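Local coordinates for protein dihydropteroate synthase (Anaplasma phagocytophilum, PDB 6UCZ) that probably catalyses the condensation of 6-hydroxymethyl-7,8-dihydropterin pyrophosphate with p-aminobenzoate to give dihydropteroate in folate synthesis, at residues I32-V38 / A67-G73; D167-V171 / G211-Y216. All coordinates share one frame; numbering follows the deposited sequence.

Contact 1: residues I32-V38 / A67-G73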
loop_
_atom_site.group_PDB
_atom_site.type_symbol
_atom_site.label_atom_id
_atom_site.label_comp_id
_atom_site.label_asym_id
_atom_site.label_seq_id
_atom_site.Cartn_x
_atom_site.Cartn_y
_atom_site.Cartn_z
ATOM N N ILE A 32 -4.174 9.381 -4.324
ATOM C CA ILE A 32 -4.262 9.259 -2.875
ATOM C C ILE A 32 -4.966 7.952 -2.536
ATOM O O ILE A 32 -6.134 7.755 -2.895
ATOM C CB ILE A 32 -5.016 10.443 -2.256
ATOM C CG1 ILE A 32 -4.346 11.771 -2.621
ATOM C CG2 ILE A 32 -5.085 10.268 -0.743
ATOM C CD1 ILE A 32 -5.133 12.981 -2.178
ATOM N N VAL A 33 -4.267 7.073 -1.824
ATOM C CA VAL A 33 -4.824 5.809 -1.356
ATOM C C VAL A 33 -5.087 5.978 0.136
ATOM O O VAL A 33 -4.160 5.931 0.957
ATOM C CB VAL A 33 -3.879 4.642 -1.645
ATOM C CG1 VAL A 33 -4.474 3.320 -1.160
ATOM C CG2 VAL A 33 -3.547 4.594 -3.133
ATOM N N GLY A 34 -6.355 6.169 0.487
ATOM C CA GLY A 34 -6.724 6.356 1.881
ATOM C C GLY A 34 -6.793 5.029 2.620
ATOM O O GLY A 34 -7.407 4.067 2.145
ATOM N N ILE A 35 -6.191 4.994 3.805
ATOM C CA ILE A 35 -6.105 3.773 4.597
ATOM C C ILE A 35 -7.381 3.617 5.413
ATOM O O ILE A 35 -7.778 4.522 6.158
ATOM C CB ILE A 35 -4.867 3.800 5.508
ATOM C CG1 ILE A 35 -3.584 3.804 4.680
ATOM C CG2 ILE A 35 -4.887 2.630 6.507
ATOM C CD1 ILE A 35 -2.337 4.173 5.500
ATOM N N LEU A 36 -8.006 2.449 5.296
ATOM C CA LEU A 36 -9.212 2.106 6.033
ATOM C C LEU A 36 -8.923 0.782 6.736
ATOM O O LEU A 36 -8.997 -0.293 6.133
ATOM C CB LEU A 36 -10.420 2.015 5.101
ATOM C CG LEU A 36 -11.731 1.632 5.785
ATOM C CD1 LEU A 36 -11.936 2.398 7.064
ATOM C CD2 LEU A 36 -12.884 1.874 4.838
ATOM N N ASN A 37 -8.574 0.870 8.009
ATOM C CA ASN A 37 -8.256 -0.296 8.811
ATOM C C ASN A 37 -9.530 -0.750 9.513
ATOM O O ASN A 37 -10.209 0.059 10.155
ATOM C CB ASN A 37 -7.157 0.061 9.819
ATOM C CG ASN A 37 -6.773 -1.101 10.726
ATOM O OD1 ASN A 37 -7.564 -1.542 11.557
ATOM N ND2 ASN A 37 -5.536 -1.571 10.595
ATOM N N VAL A 38 -9.887 -2.025 9.347
ATOM C CA VAL A 38 -11.066 -2.560 10.015
ATOM C C VAL A 38 -10.694 -3.601 11.065
ATOM O O VAL A 38 -11.563 -4.352 11.517
ATOM C CB VAL A 38 -12.090 -3.124 9.010
ATOM C CG1 VAL A 38 -12.584 -2.028 8.061
ATOM C CG2 VAL A 38 -11.518 -4.293 8.236
ATOM N N ALA A 67 -9.982 11.240 -1.425
ATOM C CA ALA A 67 -9.294 9.993 -1.736
ATOM C C ALA A 67 -9.612 9.555 -3.158
ATOM O O ALA A 67 -10.745 9.686 -3.630
ATOM C CB ALA A 67 -9.701 8.894 -0.751
ATOM N N ASP A 68 -8.590 9.064 -3.850
ATOM C CA ASP A 68 -8.762 8.418 -5.145
ATOM C C ASP A 68 -9.061 6.932 -5.010
ATOM O O ASP A 68 -9.775 6.368 -5.851
ATOM C CB ASP A 68 -7.503 8.629 -5.985
ATOM C CG ASP A 68 -7.223 10.103 -6.231
ATOM O OD1 ASP A 68 -8.086 10.774 -6.836
ATOM O OD2 ASP A 68 -6.177 10.609 -5.759
ATOM N N VAL A 69 -8.508 6.297 -3.978
ATOM C CA VAL A 69 -8.691 4.875 -3.683
ATOM C C VAL A 69 -8.875 4.729 -2.179
ATOM O O VAL A 69 -8.236 5.447 -1.401
ATOM C CB VAL A 69 -7.482 4.020 -4.143
ATOM C CG1 VAL A 69 -7.784 2.518 -4.006
ATOM C CG2 VAL A 69 -7.074 4.358 -5.586
ATOM N N ILE A 70 -9.753 3.812 -1.762
ATOM C CA ILE A 70 -9.876 3.420 -0.359
ATOM C C ILE A 70 -9.254 2.037 -0.211
ATOM O O ILE A 70 -9.727 1.069 -0.822
ATOM C CB ILE A 70 -11.338 3.402 0.116
ATOM C CG1 ILE A 70 -12.060 4.701 -0.244
ATOM C CG2 ILE A 70 -11.392 3.141 1.617
ATOM C CD1 ILE A 70 -11.537 5.914 0.487
ATOM N N ASP A 71 -8.210 1.942 0.606
ATOM C CA ASP A 71 -7.504 0.687 0.853
ATOM C C ASP A 71 -8.044 0.065 2.137
ATOM O O ASP A 71 -7.782 0.568 3.233
ATOM C CB ASP A 71 -5.998 0.932 0.944
ATOM C CG ASP A 71 -5.196 -0.349 1.091
ATOM O OD1 ASP A 71 -5.409 -1.273 0.281
ATOM O OD2 ASP A 71 -4.326 -0.418 1.996
ATOM N N VAL A 72 -8.783 -1.035 2.000
ATOM C CA VAL A 72 -9.464 -1.672 3.121
ATOM C C VAL A 72 -8.634 -2.861 3.595
ATOM O O VAL A 72 -8.346 -3.785 2.822
ATOM C CB VAL A 72 -10.878 -2.125 2.736
ATOM C CG1 VAL A 72 -11.634 -2.595 3.983
ATOM C CG2 VAL A 72 -11.633 -1.010 1.987
ATOM N N GLY A 73 -8.295 -2.867 4.878
ATOM C CA GLY A 73 -7.500 -3.942 5.432
ATOM C C GLY A 73 -8.002 -4.417 6.777
ATOM O O GLY A 73 -8.500 -3.624 7.582
#
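Strands 32-37 and 69-73 run parallel, Val-33 beside Val-69 through to Asn-37 beside Gly-73, with a ladder of backbone bonds that ends at Val-38 N to Gly-73 O (2.8 Å). At its start the carboxylate of Asp-68 takes the place of a backbone acceptor: OD2 receives Ile-32 N through its anti lone pair, almost straight (2.8 Å, 176° at the hydrogen). Val-33, Ile-35 and Asp-71 share the face turned into the barrel. There Val-33 CG1 touches Asp-71 CB (3.5 Å). CG of Asp-71, anti to its own nitrogen (chi1 -175°), sends the carboxylate on: OD2 forms a salt bridge with Arg-274 and a hydrogen bond with Asn-133, OD1 bonds to Ser-112, and Asp-114 OD2 is also near. Asp-71 is thus probably a second-shell residue behind the pterin pocket. On the other face Leu-36 CD2 meets Ile-70 CG2 at 3.8 Å in the conformer given; branched aliphatic chains suit this layer between sheet and helix. Gly-34 suits a tight place facing Ala-67 CB and Ile-70. In the TIM barrel, strand 272-275 bonds to the far edge of 32-37, Glu-110 to that of 67-73, and helix 52-64, from the beta-alpha-beta crossover linking the two strands, packs on Leu-36 and Ile-70.

Contact 2: residues D167-V171 / G211-Y216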
loop_
_atom_site.group_PDB
_atom_site.type_symbol
_atom_site.label_atom_id
_atom_site.label_comp_id
_atom_site.label_asym_id
_atom_site.label_seq_id
_atom_site.Cartn_x
_atom_site.Cartn_y
_atom_site.Cartn_z
ATOM N N ASP A 167 14.516 -9.747 14.157
ATOM C CA ASP A 167 15.428 -10.780 13.689
ATOM C C ASP A 167 15.529 -10.798 12.168
ATOM O O ASP A 167 16.445 -11.416 11.624
ATOM C CB ASP A 167 14.981 -12.143 14.226
ATOM C CG ASP A 167 15.976 -13.243 13.932
ATOM O OD1 ASP A 167 17.189 -13.006 14.125
ATOM O OD2 ASP A 167 15.552 -14.349 13.532
ATOM N N ARG A 168 14.564 -10.204 11.468
ATOM C CA ARG A 168 14.530 -10.179 10.005
ATOM C C ARG A 168 14.584 -8.723 9.562
ATOM O O ARG A 168 13.564 -8.125 9.215
ATOM C CB ARG A 168 13.301 -10.921 9.454
ATOM C CG ARG A 168 13.375 -12.424 9.756
ATOM C CD ARG A 168 12.198 -13.174 9.171
ATOM N NE ARG A 168 11.110 -13.324 10.131
ATOM C CZ ARG A 168 10.040 -12.536 10.193
ATOM N NH1 ARG A 168 9.897 -11.512 9.343
ATOM N NH2 ARG A 168 9.109 -12.774 11.110
ATOM N N SER A 169 15.782 -8.153 9.597
ATOM C CA SER A 169 15.982 -6.732 9.329
ATOM C C SER A 169 17.269 -6.554 8.534
ATOM O O SER A 169 18.277 -7.210 8.817
ATOM C CB SER A 169 16.040 -5.941 10.643
ATOM O OG SER A 169 16.210 -4.556 10.409
ATOM N N TYR A 170 17.259 -5.623 7.588
ATOM C CA TYR A 170 18.398 -5.460 6.695
ATOM C C TYR A 170 19.524 -4.726 7.404
ATOM O O TYR A 170 19.295 -3.750 8.120
ATOM C CB TYR A 170 18.015 -4.670 5.430
ATOM C CG TYR A 170 19.214 -4.461 4.520
ATOM C CD1 TYR A 170 19.584 -5.439 3.601
ATOM C CD2 TYR A 170 20.012 -3.308 4.616
ATOM C CE1 TYR A 170 20.693 -5.285 2.789
ATOM C CE2 TYR A 170 21.132 -3.144 3.806
ATOM C CZ TYR A 170 21.463 -4.145 2.893
ATOM O OH TYR A 170 22.563 -4.022 2.077
ATOM N N VAL A 171 20.743 -5.213 7.190
ATOM C CA VAL A 171 21.982 -4.611 7.667
ATOM C C VAL A 171 22.958 -4.613 6.498
ATOM O O VAL A 171 22.967 -5.550 5.695
ATOM C CB VAL A 171 22.577 -5.376 8.877
ATOM C CG1 VAL A 171 21.612 -5.381 10.053
ATOM C CG2 VAL A 171 22.920 -6.788 8.492
ATOM N N GLY A 211 11.001 -4.652 7.860
ATOM C CA GLY A 211 12.378 -5.082 8.010
ATOM C C GLY A 211 13.399 -4.040 7.618
ATOM O O GLY A 211 14.551 -4.383 7.344
ATOM N N LYS A 212 13.018 -2.763 7.627
ATOM C CA LYS A 212 13.867 -1.679 7.155
ATOM C C LYS A 212 13.910 -0.631 8.256
ATOM O O LYS A 212 12.907 0.043 8.515
ATOM C CB LYS A 212 13.303 -1.095 5.861
ATOM C CG LYS A 212 13.160 -2.134 4.755
ATOM C CD LYS A 212 12.497 -1.559 3.524
ATOM C CE LYS A 212 12.264 -2.645 2.480
ATOM N NZ LYS A 212 11.146 -3.556 2.854
ATOM N N LEU A 213 15.078 -0.472 8.870
ATOM C CA LEU A 213 15.252 0.508 9.919
ATOM C C LEU A 213 15.058 1.910 9.347
ATOM O O LEU A 213 15.156 2.113 8.133
ATOM C CB LEU A 213 16.619 0.344 10.572
ATOM C CG LEU A 213 16.728 -0.934 11.397
ATOM C CD1 LEU A 213 18.144 -1.127 11.898
ATOM C CD2 LEU A 213 15.738 -0.904 12.553
ATOM N N PRO A 214 14.769 2.890 10.204
ATOM C CA PRO A 214 14.473 4.246 9.683
ATOM C C PRO A 214 15.470 4.794 8.669
ATOM O O PRO A 214 15.045 5.303 7.624
ATOM C CB PRO A 214 14.433 5.100 10.959
ATOM C CG PRO A 214 13.992 4.172 12.026
ATOM C CD PRO A 214 14.585 2.799 11.663
ATOM N N GLU A 215 16.778 4.685 8.927
ATOM C CA GLU A 215 17.767 5.182 7.971
ATOM C C GLU A 215 17.589 4.554 6.594
ATOM O O GLU A 215 17.736 5.235 5.572
ATOM C CB GLU A 215 19.178 4.923 8.482
ATOM C CG GLU A 215 19.500 5.635 9.786
ATOM C CD GLU A 215 19.051 4.847 11.021
ATOM O OE1 GLU A 215 19.558 5.156 12.125
ATOM O OE2 GLU A 215 18.208 3.920 10.893
ATOM N N TYR A 216 17.318 3.241 6.541
ATOM C CA TYR A 216 17.152 2.579 5.251
ATOM C C TYR A 216 15.855 2.999 4.570
ATOM O O TYR A 216 15.816 3.138 3.344
ATOM C CB TYR A 216 17.199 1.056 5.417
ATOM C CG TYR A 216 18.539 0.548 5.900
ATOM C CD1 TYR A 216 19.666 0.590 5.082
ATOM C CD2 TYR A 216 18.676 0.012 7.174
ATOM C CE1 TYR A 216 20.913 0.124 5.542
ATOM C CE2 TYR A 216 19.900 -0.455 7.635
ATOM C CZ TYR A 216 21.015 -0.404 6.820
ATOM O OH TYR A 216 22.230 -0.890 7.302
HETATM O O HOH W 1 16.795 -2.534 8.530
#
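Tyr-170 carries its ring anti to the backbone nitrogen (chi1 178°), whereas Tyr-216 holds CG anti to its carbonyl carbon, and the two rings meet in a T-shaped stack. The edge of Tyr-170 points at a face of Tyr-216, the planes standing at 88° and the centroids 5.1 Å apart. CD2 of Tyr-170 lies over that face, toward its rim, 3.7 Å from Tyr-216 CE1, and Tyr-170 O approaches CE2 of the same Tyr-216 ring (3.4 Å). Tyrosine suits both places because its ring packs while its hydroxyl reaches a polar partner: Tyr-170 OH bonds to Gln-173 O and Tyr-216 OH to Gly-172 O, fixing the far ends of both rings. Here the loop after strand 153-157 of the TIM barrel meets the start of helix 214-222, with Leu-213 in the N-cap position. Tyr-170 N donates a hydrogen bond to Gly-211 O (3.0 Å). Gly-211 has a positive phi, and a CB there would run into Arg-168 O. One water knits the segments further: it donates to Tyr-170 O and Gly-211 O, and accepts from Leu-213 N (2.7 Å) and Ser-169 OG (2.8 Å). Ser-169 OG, anti to its backbone nitrogen, is thereby brought to the water, and so short a side chain suits a place beside Leu-213 CG (3.8 Å from OG). Arg-168 bonds to the carbonyls of Phe-160 and Pro-163; Leu-177 of helix 174-194 touches both tyrosine side chains.

In the fold
From the N terminus, the chain runs through strand 31-37, a loop partly unmodelled and helix 52-64 before contact 1 closes this first beta-alpha-beta unit at strand 69-73. It then passes through strands 110-115, 131-134 and 153-157, after which contact 2 opens in the loop leading to helix 174-194 and closes past strand 202-205 at the start of helix 214-222. The two loops follow in series, neither nested nor crossed. Contact 1 joins neighbouring strands of the barrel wall, with Ile-35 beside the bound pterin phosphate; contact 2 ties the loop after strand 153-157 to the loop after strand 202-205 and the first turn of helix 214-222, at the surface. Their centres are about 26 Å apart.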